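RNA-dependent RNA Polymerase (Bombyx mori cytoplasmic polyhedrosis virus, PDB 6TZ0) catalyses RNA-templated RNA synthesis, making plus-strand transcripts from the double-stranded viral genome and the complementary minus strands during replication. Local coordinates at residues R479-S482 / Q486-I489; N73-P78 / H236-S241. One frame throughout, in Å; residues are numbered along the deposited sequence.

Interaction 1. Residues R479-S482 / Q486-I489; sequences RQQS and QRAI
NE2 of Gln486, whose CG lies 3.3 Å from Arg479 O, is held twice from outside the pair: by a hydrogen bond to Glu478 OE1 and a weak one to Thr347 O. With CG anti to the backbone N (chi1 -164°) and the chain extended beyond it, the side chain runs past the Arg479 carbonyl, and the long neutral glutamine carries an N-H donor to these acceptors. The backbones meet through one weak hydrogen bond, Arg479 N to Gln486 O, 3.3 Å long and bent to 124° at the hydrogen. These segments are the two flanks of the loop joining antiparallel neighbours 474-477 and 489-491, a hairpin in the polymerase domain. Its basic sequence and its UTP-binding Arg485 are consistent with motif F of viral RNA polymerases, which lines the nucleotide entry path. At the root of the Arg479 side chain, CB sits 3.3 Å from Arg487 O. Both arginine chains are extended and run side by side in the same direction, with 4.1 Å between Arg479 CD and Arg487 CD. That CD of Arg479 lies at the edge of the Arg487 guanidinium, near its plane, while the two guanidinium planes stand 78° apart. The side chain of Arg487 is about 5 Å from that of UTP-binding Asp552, where its positive charge would probably suit a triphosphate.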
loop_
_atom_site.group_PDB
_atom_site.type_symbol
_atom_site.label_atom_id
_atom_site.label_comp_id
_atom_site.label_asym_id
_atom_site.label_seq_id
_atom_site.Cartn_x
_atom_site.Cartn_y
_atom_site.Cartn_z
ATOM N N ARG A 479 -4.128 -10.386 0.245
ATOM C CA ARG A 479 -2.675 -10.451 0.311
ATOM C C ARG A 479 -2.271 -11.808 0.883
ATOM O O ARG A 479 -3.080 -12.513 1.484
ATOM C CB ARG A 479 -2.132 -9.282 1.161
ATOM C CG ARG A 479 -0.629 -9.051 1.125
ATOM C CD ARG A 479 -0.195 -7.850 1.936
ATOM N NE ARG A 479 1.261 -7.771 2.009
ATOM C CZ ARG A 479 2.028 -7.209 1.082
ATOM N NH1 ARG A 479 1.483 -6.670 -0.000
ATOM N NH2 ARG A 479 3.345 -7.186 1.233
ATOM N N GLN A 480 -1.034 -12.212 0.627
ATOM C CA GLN A 480 -0.393 -13.286 1.365
ATOM C C GLN A 480 0.900 -12.787 1.982
ATOM O O GLN A 480 1.631 -12.010 1.363
ATOM C CB GLN A 480 -0.054 -14.493 0.490
ATOM C CG GLN A 480 -1.136 -15.513 0.275
ATOM C CD GLN A 480 -2.211 -15.058 -0.664
ATOM O OE1 GLN A 480 -3.378 -15.019 -0.304
ATOM N NE2 GLN A 480 -1.826 -14.715 -1.885
ATOM N N GLN A 481 1.162 -13.232 3.207
ATOM C CA GLN A 481 2.515 -13.326 3.728
ATOM C C GLN A 481 2.520 -14.387 4.814
ATOM O O GLN A 481 1.492 -14.664 5.435
ATOM C CB GLN A 481 3.064 -11.992 4.254
ATOM C CG GLN A 481 2.368 -11.377 5.445
ATOM C CD GLN A 481 3.010 -10.051 5.811
ATOM O OE1 GLN A 481 3.992 -9.644 5.196
ATOM N NE2 GLN A 481 2.466 -9.378 6.810
ATOM N N SER A 482 3.683 -14.995 5.009
ATOM C CA SER A 482 3.802 -16.099 5.945
ATOM C C SER A 482 3.743 -15.596 7.379
ATOM O O SER A 482 4.028 -14.428 7.659
ATOM C CB SER A 482 5.103 -16.861 5.703
ATOM O OG SER A 482 6.227 -16.038 5.932
ATOM N N GLN A 486 -4.500 -12.823 6.473
ATOM C CA GLN A 486 -4.579 -12.618 5.031
ATOM C C GLN A 486 -4.469 -11.145 4.630
ATOM O O GLN A 486 -3.957 -10.861 3.544
ATOM C CB GLN A 486 -5.860 -13.249 4.482
ATOM C CG GLN A 486 -5.847 -13.429 2.970
ATOM C CD GLN A 486 -7.070 -14.126 2.436
ATOM O OE1 GLN A 486 -7.994 -14.441 3.174
ATOM N NE2 GLN A 486 -7.077 -14.383 1.138
ATOM N N ARG A 487 -4.908 -10.209 5.484
ATOM C CA ARG A 487 -4.610 -8.770 5.367
ATOM C C ARG A 487 -5.143 -8.174 4.054
ATOM O O ARG A 487 -4.409 -7.914 3.098
ATOM C CB ARG A 487 -3.102 -8.528 5.548
ATOM C CG ARG A 487 -2.636 -7.077 5.611
ATOM C CD ARG A 487 -1.140 -7.014 5.845
ATOM N NE ARG A 487 -0.615 -5.659 5.720
ATOM C CZ ARG A 487 -0.607 -4.764 6.700
ATOM N NH1 ARG A 487 -0.101 -3.557 6.493
ATOM N NH2 ARG A 487 -1.111 -5.072 7.886
ATOM N N ALA A 488 -6.468 -8.062 3.997
ATOM C CA ALA A 488 -7.130 -7.425 2.862
ATOM C C ALA A 488 -6.761 -5.947 2.752
ATOM O O ALA A 488 -7.014 -5.162 3.668
ATOM C CB ALA A 488 -8.644 -7.571 3.001
ATOM N N ILE A 489 -6.181 -5.566 1.614
ATOM C CA ILE A 489 -5.740 -4.196 1.369
ATOM C C ILE A 489 -6.703 -3.538 0.381
ATOM O O ILE A 489 -7.275 -4.204 -0.487
ATOM C CB ILE A 489 -4.270 -4.170 0.880
ATOM C CG1 ILE A 489 -3.682 -2.768 0.966
ATOM C CG2 ILE A 489 -4.089 -4.739 -0.515
ATOM C CD1 ILE A 489 -3.543 -2.309 2.369
#

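Interaction 2. Residues N73-P78 / H236-S241; sequences NEITNP and HCAKDS
Glu74 and Ile75, on the one-turn helix 73-76, meet Ala238 and Lys239 of the segment that continues from helix 224-237, so a one-turn helix packs against that segment within the N-terminal region of the polymerase. The larger share falls to Glu74 and Lys239, whose side chains cross at a slant. Glu74 bends at chi2 (86°), and OE1 comes to rest 3.3 Å from Lys239 CG, with CE also close at 3.8 Å. The carboxylate therefore lies against the aliphatic part of the lysine rather than on its ammonium group: OE1 and Lys239 NZ stay 4.7 Å apart, near enough that the opposite charges probably attract but without a salt bridge. A long lysine suits this partly exposed place, since its methylenes cover the neighbour while its ammonium group stays beyond contact with the carboxylate. Next to this pair, Ile75 supplies the apolar part. Its CD1 approaches Ala238 CB to 4.1 Å, and Ala238, with a single methyl, lets the branched residue come close to the backbone, CD1 standing 3.7 Å from Ala238 O. That carbonyl is hydrogen-bonded to Thr106 OG1, which ties the turn to a further part of the chain. Farther out, Lys239 also touches Pro72, the His236 ring stacks with Tyr308, and Asp240 OD2 is hydrogen-bonded to Tyr101 OH. Helix 73-76 is itself closed by the backbone bond from Asn77 N to Asn73 O, 2.8 Å long.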
loop_
_atom_site.group_PDB
_atom_site.type_symbol
_atom_site.label_atom_id
_atom_site.label_comp_id
_atom_site.label_asym_id
_atom_site.label_seq_id
_atom_site.Cartn_x
_atom_site.Cartn_y
_atom_site.Cartn_z
ATOM N N ASN A 73 -4.695 -39.992 14.657
ATOM C CA ASN A 73 -5.654 -40.762 13.874
ATOM C C ASN A 73 -6.463 -39.869 12.944
ATOM O O ASN A 73 -6.951 -40.334 11.911
ATOM C CB ASN A 73 -6.583 -41.534 14.810
ATOM C CG ASN A 73 -7.280 -42.692 14.124
ATOM O OD1 ASN A 73 -7.011 -43.003 12.965
ATOM N ND2 ASN A 73 -8.194 -43.330 14.840
ATOM N N GLU A 74 -6.594 -38.582 13.277
ATOM C CA GLU A 74 -7.373 -37.654 12.464
ATOM C C GLU A 74 -6.707 -37.326 11.132
ATOM O O GLU A 74 -7.373 -36.801 10.237
ATOM C CB GLU A 74 -7.617 -36.359 13.235
ATOM C CG GLU A 74 -8.526 -36.484 14.444
ATOM C CD GLU A 74 -7.791 -36.890 15.708
ATOM O OE1 GLU A 74 -6.553 -37.039 15.664
ATOM O OE2 GLU A 74 -8.452 -37.052 16.752
ATOM N N ILE A 75 -5.420 -37.611 10.982
ATOM C CA ILE A 75 -4.725 -37.374 9.723
ATOM C C ILE A 75 -4.810 -38.588 8.809
ATOM O O ILE A 75 -5.099 -38.461 7.617
ATOM C CB ILE A 75 -3.263 -36.970 10.006
ATOM C CG1 ILE A 75 -3.225 -35.694 10.847
ATOM C CG2 ILE A 75 -2.491 -36.762 8.717
ATOM C CD1 ILE A 75 -3.853 -34.505 10.169
ATOM N N THR A 76 -4.568 -39.783 9.351
ATOM C CA THR A 76 -4.657 -40.993 8.539
ATOM C C THR A 76 -6.106 -41.384 8.285
ATOM O O THR A 76 -6.434 -41.894 7.208
ATOM C CB THR A 76 -3.907 -42.140 9.212
ATOM O OG1 THR A 76 -4.482 -42.398 10.496
ATOM C CG2 THR A 76 -2.444 -41.791 9.385
ATOM N N ASN A 77 -6.988 -41.154 9.260
ATOM C CA ASN A 77 -8.416 -41.438 9.142
ATOM C C ASN A 77 -9.164 -40.122 9.303
ATOM O O ASN A 77 -9.604 -39.784 10.413
ATOM C CB ASN A 77 -8.868 -42.450 10.190
ATOM C CG ASN A 77 -8.216 -43.795 10.011
ATOM O OD1 ASN A 77 -8.100 -44.298 8.896
ATOM N ND2 ASN A 77 -7.765 -44.380 11.112
ATOM N N PRO A 78 -9.325 -39.354 8.228
ATOM C CA PRO A 78 -9.958 -38.040 8.351
ATOM C C PRO A 78 -11.456 -38.160 8.563
ATOM O O PRO A 78 -12.090 -39.130 8.144
ATOM C CB PRO A 78 -9.649 -37.373 7.007
ATOM C CG PRO A 78 -8.538 -38.161 6.428
ATOM C CD PRO A 78 -8.771 -39.555 6.884
ATOM N N HIS A 236 -0.038 -32.157 15.247
ATOM C CA HIS A 236 -0.951 -31.846 16.342
ATOM C C HIS A 236 -1.774 -30.600 16.056
ATOM O O HIS A 236 -2.954 -30.530 16.414
ATOM C CB HIS A 236 -0.186 -31.658 17.646
ATOM C CG HIS A 236 -1.053 -31.194 18.771
ATOM N ND1 HIS A 236 -1.925 -32.032 19.431
ATOM C CD2 HIS A 236 -1.219 -29.969 19.321
ATOM C CE1 HIS A 236 -2.573 -31.349 20.355
ATOM N NE2 HIS A 236 -2.161 -30.096 20.312
ATOM N N CYS A 237 -1.165 -29.593 15.435
ATOM C CA CYS A 237 -1.933 -28.405 15.082
ATOM C C CYS A 237 -2.900 -28.689 13.944
ATOM O O CYS A 237 -3.965 -28.069 13.866
ATOM C CB CYS A 237 -0.999 -27.257 14.717
ATOM S SG CYS A 237 -0.006 -26.665 16.095
ATOM N N ALA A 238 -2.559 -29.631 13.072
ATOM C CA ALA A 238 -3.441 -30.022 11.980
ATOM C C ALA A 238 -4.515 -31.018 12.389
ATOM O O ALA A 238 -5.305 -31.418 11.530
ATOM C CB ALA A 238 -2.631 -30.627 10.847
ATOM N N LYS A 239 -4.529 -31.446 13.655
ATOM C CA LYS A 239 -5.537 -32.388 14.145
ATOM C C LYS A 239 -6.968 -31.870 13.970
ATOM O O LYS A 239 -7.879 -32.648 13.672
ATOM C CB LYS A 239 -5.248 -32.703 15.610
ATOM C CG LYS A 239 -6.097 -33.777 16.220
ATOM C CD LYS A 239 -5.707 -33.999 17.665
ATOM C CE LYS A 239 -4.370 -34.703 17.749
ATOM N NZ LYS A 239 -4.013 -35.057 19.146
ATOM N N ASP A 240 -7.192 -30.569 14.146
ATOM C CA ASP A 240 -8.509 -29.987 13.892
ATOM C C ASP A 240 -8.481 -28.983 12.748
ATOM O O ASP A 240 -9.195 -29.155 11.757
ATOM C CB ASP A 240 -9.034 -29.322 15.172
ATOM C CG ASP A 240 -10.497 -28.912 15.082
ATOM O OD1 ASP A 240 -11.175 -29.194 14.075
ATOM O OD2 ASP A 240 -10.978 -28.281 16.042
ATOM N N SER A 241 -7.682 -27.932 12.862
ATOM C CA SER A 241 -7.566 -26.924 11.818
ATOM C C SER A 241 -6.166 -26.357 11.924
ATOM O O SER A 241 -5.807 -25.794 12.959
ATOM C CB SER A 241 -8.613 -25.829 11.974
ATOM O OG SER A 241 -8.470 -24.852 10.961
#

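The two contacts belong to different regions of the polymerase: interaction 2 joins parts of the N-terminal region, and interaction 1 joins the two sides of a loop of the central polymerase domain. Their centres are 26 Å apart and their nearest atoms about 13 Å, so they do not touch. Interaction 1 lies nearer the middle of the chain, its centre 14 Å from that of the chain against 33 Å for interaction 2. Only the 479-482/486-489 pair adjoins a substrate site: Arg487 approaches UTP-binding Asp552, and UTP-binding Arg485 lies in the loop between the two segments. Segments 73-78 and 236-241 instead bring together positions more than 150 residues apart, well away from the known ATP, UTP and magnesium sites.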